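PDB 3BH0: dnab-like replicative helicase from Bacillus phage SPP1, which probably unwinds duplex DNA in the 5'-3' direction at the replication fork using ATP hydrolysis, this chain being its C-terminal ATPase domain. Local coordinates for residues A85-K90 against Y302-N307; G50-F55 against S93-V98. One frame throughout, in Å; residues are numbered along the deposited sequence.

Both interactions involve helix 81-93, whose first residues complete the probable P-loop (Walker A) of this DnaB-type ATPase domain. Interaction 1 joins the middle of that helix to the edge strand 304-307; interaction 2 joins the turn at its C-terminal end to the loop 50-55. Their centres lie about 12 Å apart, and they touch directly. Lys87 CG packs 3.3 Å from Phe55 CZ, and Asn307 ND2 probably donates a hydrogen bond to Gly54 O at 3.2 Å. Loop 50-55 thus bridges strand and helix. Interaction 1 also adjoins the probable nucleotide-binding loop, which the Phe305 side chain touches.

Interaction 1. Residues A85-K90 against Y302-N307; sequences ALKQAK and YGNFVN
Lys87 reaches from helix 81-93 across to Asn304 and Phe305 on strand 304-307, the outermost strand at one end of the central sheet in this RecA-like, P-loop ATPase domain. Its CG stands anti to the backbone N, which directs the chain away from the helix; a bend at chi2 then turns the extended remainder toward Asn304. The ammonium group donates from NZ to Asn304 OD1 at 2.7 Å, meeting the carbonyl oxygen at a C=O...N angle of 123° but tilted 24° from the carbonyl plane. Lys87 CE also lies 3.2 Å from Asn304 OD1, so the last methylene as well as the ammonium borders the amide oxygen. OD1 also accepts from the backbone N of Phe305 at 2.7 Å, and this second donor sits in the carbonyl plane on a lone pair. Lower on the lysine, CB and CG pass the Phe305 ring obliquely, with CG 4.1 Å from CD2, the two side chains running in opposite directions. The Phe305 ring also packs on Phe298, Leu296 and Phe55, and it touches residues of the probable Walker A loop. Just before it, Gly303 and Asn304 form a G1 beta bulge opposite Ile299 of the neighbouring strand 292-299. Two donors therefore share one amide oxygen: the bent bond from Phe305 N (N-H...O 131°) probably helps hold the Asn304 amide in place, and the ammonium group adds a charged bond that probably polarises its carbonyl, while the aliphatic part of Lys87 packs beside the phenylalanine.

Interaction 2. Residues G50-F55 against S93-V98; sequences GVPSGF and SDNDDV
Val51 and Pro52 pack against Asp97 and Asn95 where helix 81-93 ends in a Schellman motif, with Asp96 at positive phi, before the chain enters strand 98-103 of the P-loop NTPase fold. A type I turn from Ser93 to Asp96 places Asn95 against CG and CD of Pro52. The Asn95 amide crosses the proline ring obliquely: its ND2 and CG each lie 3.7 Å from Pro52 CG, and OD1 is 3.7 Å from Pro52 CD. This amide sits on carbon rather than on a polar partner in the facing loop. Val51 has CG1 anti to its own N (chi1 -172°), a setting that carries this methyl to the carboxylate of Asp97. Asp97, with CG beside its backbone N (chi1 -66°), runs antiparallel to Val51 and presents OD2 to that methyl. The other carboxylate oxygen, OD1, makes a salt bridge with Arg182 NE; the side chains of Val51 and Asn95 also touch Arg182. Further along the loop, Ser53 OG accepts from Phe55 N at 3.2 Å in an ST turn leading into helix 56-62. The closest approach between the two segments is Val51 CG1 to Asp97 OD2, 3.5 Å.

Interaction 1. Residues A85-K90 against Y302-N307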
loop_
_atom_site.group_PDB
_atom_site.type_symbol
_atom_site.label_atom_id
_atom_site.label_comp_id
_atom_site.label_asym_id
_atom_site.label_seq_id
_atom_site.Cartn_x
_atom_site.Cartn_y
_atom_site.Cartn_z
ATOM N N ALA A 85 3.039 1.800 -3.707
ATOM C CA ALA A 85 3.054 1.282 -2.345
ATOM C C ALA A 85 4.249 1.818 -1.543
ATOM O O ALA A 85 4.083 2.282 -0.408
ATOM C CB ALA A 85 3.038 -0.241 -2.354
ATOM N N LEU A 86 5.444 1.776 -2.128
ATOM C CA LEU A 86 6.630 2.279 -1.416
ATOM C C LEU A 86 6.525 3.771 -1.161
ATOM O O LEU A 86 6.951 4.262 -0.122
ATOM C CB LEU A 86 7.948 1.917 -2.121
ATOM C CG LEU A 86 8.334 0.426 -2.105
ATOM C CD1 LEU A 86 9.397 0.138 -3.117
ATOM C CD2 LEU A 86 8.766 -0.093 -0.735
ATOM N N LYS A 87 5.918 4.484 -2.099
ATOM C CA LYS A 87 5.732 5.918 -1.945
ATOM C C LYS A 87 4.929 6.136 -0.664
ATOM O O LYS A 87 5.402 6.783 0.266
ATOM C CB LYS A 87 5.066 6.494 -3.191
ATOM C CG LYS A 87 4.794 7.978 -3.158
ATOM C CD LYS A 87 6.059 8.792 -3.031
ATOM C CE LYS A 87 5.706 10.254 -2.795
ATOM N NZ LYS A 87 6.940 11.081 -2.843
ATOM N N GLN A 88 3.743 5.532 -0.616
ATOM C CA GLN A 88 2.905 5.473 0.581
ATOM C C GLN A 88 3.657 5.076 1.840
ATOM O O GLN A 88 3.549 5.757 2.858
ATOM C CB GLN A 88 1.718 4.528 0.379
ATOM C CG GLN A 88 0.702 5.038 -0.607
ATOM C CD GLN A 88 -0.700 4.519 -0.359
ATOM O OE1 GLN A 88 -1.439 4.239 -1.303
ATOM N NE2 GLN A 88 -1.079 4.388 0.904
ATOM N N ALA A 89 4.420 3.989 1.778
ATOM C CA ALA A 89 5.160 3.523 2.947
ATOM C C ALA A 89 6.001 4.641 3.557
ATOM O O ALA A 89 6.032 4.812 4.774
ATOM C CB ALA A 89 6.033 2.328 2.599
ATOM N N LYS A 90 6.667 5.414 2.707
ATOM C CA LYS A 90 7.574 6.442 3.182
ATOM C C LYS A 90 6.804 7.645 3.698
ATOM O O LYS A 90 7.212 8.254 4.684
ATOM C CB LYS A 90 8.563 6.835 2.085
ATOM C CG LYS A 90 9.899 7.394 2.610
ATOM C CD LYS A 90 9.951 8.894 2.437
ATOM C CE LYS A 90 11.186 9.500 3.083
ATOM N NZ LYS A 90 11.262 10.950 2.667
ATOM N N TYR A 302 11.948 7.999 -11.261
ATOM C CA TYR A 302 12.235 8.056 -9.829
ATOM C C TYR A 302 11.273 7.220 -8.972
ATOM O O TYR A 302 11.466 7.091 -7.764
ATOM C CB TYR A 302 12.279 9.508 -9.335
ATOM C CG TYR A 302 13.323 10.381 -10.002
ATOM C CD1 TYR A 302 14.661 9.975 -10.097
ATOM C CD2 TYR A 302 12.978 11.632 -10.510
ATOM C CE1 TYR A 302 15.628 10.791 -10.701
ATOM C CE2 TYR A 302 13.928 12.457 -11.118
ATOM C CZ TYR A 302 15.251 12.036 -11.208
ATOM O OH TYR A 302 16.182 12.874 -11.805
ATOM N N GLY A 303 10.246 6.661 -9.608
ATOM C CA GLY A 303 9.210 5.915 -8.908
ATOM C C GLY A 303 8.484 6.810 -7.927
ATOM O O GLY A 303 8.086 6.371 -6.841
ATOM N N ASN A 304 8.326 8.072 -8.320
ATOM C CA ASN A 304 7.654 9.068 -7.506
ATOM C C ASN A 304 6.307 9.486 -8.076
ATOM O O ASN A 304 6.056 9.339 -9.268
ATOM C CB ASN A 304 8.535 10.292 -7.347
ATOM C CG ASN A 304 8.355 10.955 -6.015
ATOM O OD1 ASN A 304 7.249 11.001 -5.474
ATOM N ND2 ASN A 304 9.449 11.473 -5.465
ATOM N N PHE A 305 5.447 10.000 -7.202
ATOM C CA PHE A 305 4.103 10.417 -7.570
ATOM C C PHE A 305 3.843 11.829 -7.051
ATOM O O PHE A 305 4.206 12.173 -5.907
ATOM C CB PHE A 305 3.063 9.458 -7.006
ATOM C CG PHE A 305 3.168 8.061 -7.546
ATOM C CD1 PHE A 305 2.260 7.605 -8.492
ATOM C CD2 PHE A 305 4.171 7.197 -7.102
ATOM C CE1 PHE A 305 2.354 6.305 -8.992
ATOM C CE2 PHE A 305 4.270 5.922 -7.600
ATOM C CZ PHE A 305 3.360 5.468 -8.537
ATOM N N VAL A 306 3.220 12.636 -7.906
ATOM C CA VAL A 306 2.954 14.028 -7.614
ATOM C C VAL A 306 1.459 14.231 -7.531
ATOM O O VAL A 306 0.721 13.895 -8.459
ATOM C CB VAL A 306 3.543 14.948 -8.695
ATOM C CG1 VAL A 306 3.307 16.424 -8.355
ATOM C CG2 VAL A 306 5.019 14.664 -8.864
ATOM N N ASN A 307 1.027 14.771 -6.395
ATOM C CA ASN A 307 -0.347 15.190 -6.195
ATOM C C ASN A 307 -0.783 16.209 -7.216
ATOM O O ASN A 307 -0.043 17.127 -7.552
ATOM C CB ASN A 307 -0.510 15.772 -4.798
ATOM C CG ASN A 307 -0.596 14.709 -3.748
ATOM O OD1 ASN A 307 -1.572 13.950 -3.694
ATOM N ND2 ASN A 307 0.427 14.628 -2.907
#

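Interaction 2. Residues G50-F55 against S93-V98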
loop_
_atom_site.group_PDB
_atom_site.type_symbol
_atom_site.label_atom_id
_atom_site.label_comp_id
_atom_site.label_asym_id
_atom_site.label_seq_id
_atom_site.Cartn_x
_atom_site.Cartn_y
_atom_site.Cartn_z
ATOM N N GLY A 50 -7.146 9.490 10.170
ATOM C CA GLY A 50 -6.282 8.316 10.129
ATOM C C GLY A 50 -4.905 8.521 9.521
ATOM O O GLY A 50 -4.436 9.645 9.354
ATOM N N VAL A 51 -4.257 7.403 9.214
ATOM C CA VAL A 51 -2.927 7.394 8.640
ATOM C C VAL A 51 -3.022 7.879 7.204
ATOM O O VAL A 51 -3.814 7.343 6.418
ATOM C CB VAL A 51 -2.334 5.968 8.624
ATOM C CG1 VAL A 51 -0.880 6.012 8.217
ATOM C CG2 VAL A 51 -2.491 5.288 9.976
ATOM N N PRO A 52 -2.215 8.894 6.850
ATOM C CA PRO A 52 -2.262 9.398 5.474
ATOM C C PRO A 52 -1.473 8.511 4.492
ATOM O O PRO A 52 -0.384 8.020 4.819
ATOM C CB PRO A 52 -1.605 10.778 5.590
ATOM C CG PRO A 52 -0.635 10.636 6.735
ATOM C CD PRO A 52 -1.222 9.615 7.677
ATOM N N SER A 53 -2.040 8.307 3.307
ATOM C CA SER A 53 -1.304 7.779 2.157
ATOM C C SER A 53 -0.263 8.799 1.698
ATOM O O SER A 53 0.786 8.425 1.182
ATOM C CB SER A 53 -2.265 7.526 1.014
ATOM O OG SER A 53 -2.900 8.733 0.647
ATOM N N GLY A 54 -0.571 10.085 1.897
ATOM C CA GLY A 54 0.293 11.191 1.504
ATOM C C GLY A 54 -0.136 11.763 0.162
ATOM O O GLY A 54 0.456 12.719 -0.347
ATOM N N PHE A 55 -1.161 11.150 -0.420
ATOM C CA PHE A 55 -1.754 11.653 -1.629
ATOM C C PHE A 55 -2.996 12.426 -1.227
ATOM O O PHE A 55 -4.051 11.854 -0.911
ATOM C CB PHE A 55 -2.027 10.528 -2.635
ATOM C CG PHE A 55 -0.809 9.698 -2.949
ATOM C CD1 PHE A 55 0.333 10.285 -3.489
ATOM C CD2 PHE A 55 -0.788 8.335 -2.688
ATOM C CE1 PHE A 55 1.472 9.523 -3.764
ATOM C CE2 PHE A 55 0.352 7.567 -2.972
ATOM C CZ PHE A 55 1.472 8.166 -3.505
ATOM N N SER A 93 5.597 6.742 7.058
ATOM C CA SER A 93 6.764 6.818 7.916
ATOM C C SER A 93 7.015 8.257 8.338
ATOM O O SER A 93 7.423 8.507 9.470
ATOM C CB SER A 93 7.991 6.263 7.208
ATOM O OG SER A 93 9.155 6.481 7.990
ATOM N N ASP A 94 6.750 9.194 7.432
ATOM C CA ASP A 94 6.943 10.622 7.683
ATOM C C ASP A 94 5.947 11.236 8.679
ATOM O O ASP A 94 6.215 12.280 9.266
ATOM C CB ASP A 94 6.905 11.401 6.364
ATOM C CG ASP A 94 8.154 11.194 5.512
ATOM O OD1 ASP A 94 9.102 10.490 5.942
ATOM O OD2 ASP A 94 8.168 11.746 4.394
ATOM N N ASN A 95 4.798 10.600 8.863
ATOM C CA ASN A 95 3.880 10.989 9.930
ATOM C C ASN A 95 4.344 10.397 11.260
ATOM O O ASN A 95 3.696 10.566 12.285
ATOM C CB ASN A 95 2.479 10.472 9.611
ATOM C CG ASN A 95 1.427 11.549 9.683
ATOM O OD1 ASN A 95 0.436 11.412 10.409
ATOM N ND2 ASN A 95 1.614 12.621 8.909
ATOM N N ASP A 96 5.478 9.701 11.224
ATOM C CA ASP A 96 6.028 8.951 12.363
ATOM C C ASP A 96 5.168 7.735 12.747
ATOM O O ASP A 96 5.207 7.254 13.888
ATOM C CB ASP A 96 6.324 9.853 13.569
ATOM C CG ASP A 96 7.503 9.347 14.397
ATOM O OD1 ASP A 96 7.255 8.723 15.463
ATOM O OD2 ASP A 96 8.675 9.556 13.970
ATOM N N ASP A 97 4.403 7.237 11.778
ATOM C CA ASP A 97 3.734 5.956 11.919
ATOM C C ASP A 97 4.756 4.888 11.561
ATOM O O ASP A 97 5.788 5.202 10.944
ATOM C CB ASP A 97 2.502 5.890 11.017
ATOM C CG ASP A 97 1.426 6.884 11.430
ATOM O OD1 ASP A 97 0.984 6.823 12.597
ATOM O OD2 ASP A 97 1.022 7.728 10.594
ATOM N N VAL A 98 4.482 3.646 11.967
ATOM C CA VAL A 98 5.392 2.518 11.770
ATOM C C VAL A 98 4.915 1.630 10.618
ATOM O O VAL A 98 3.787 1.140 10.628
ATOM C CB VAL A 98 5.524 1.674 13.071
ATOM C CG1 VAL A 98 6.457 0.476 12.873
ATOM C CG2 VAL A 98 6.019 2.539 14.221
#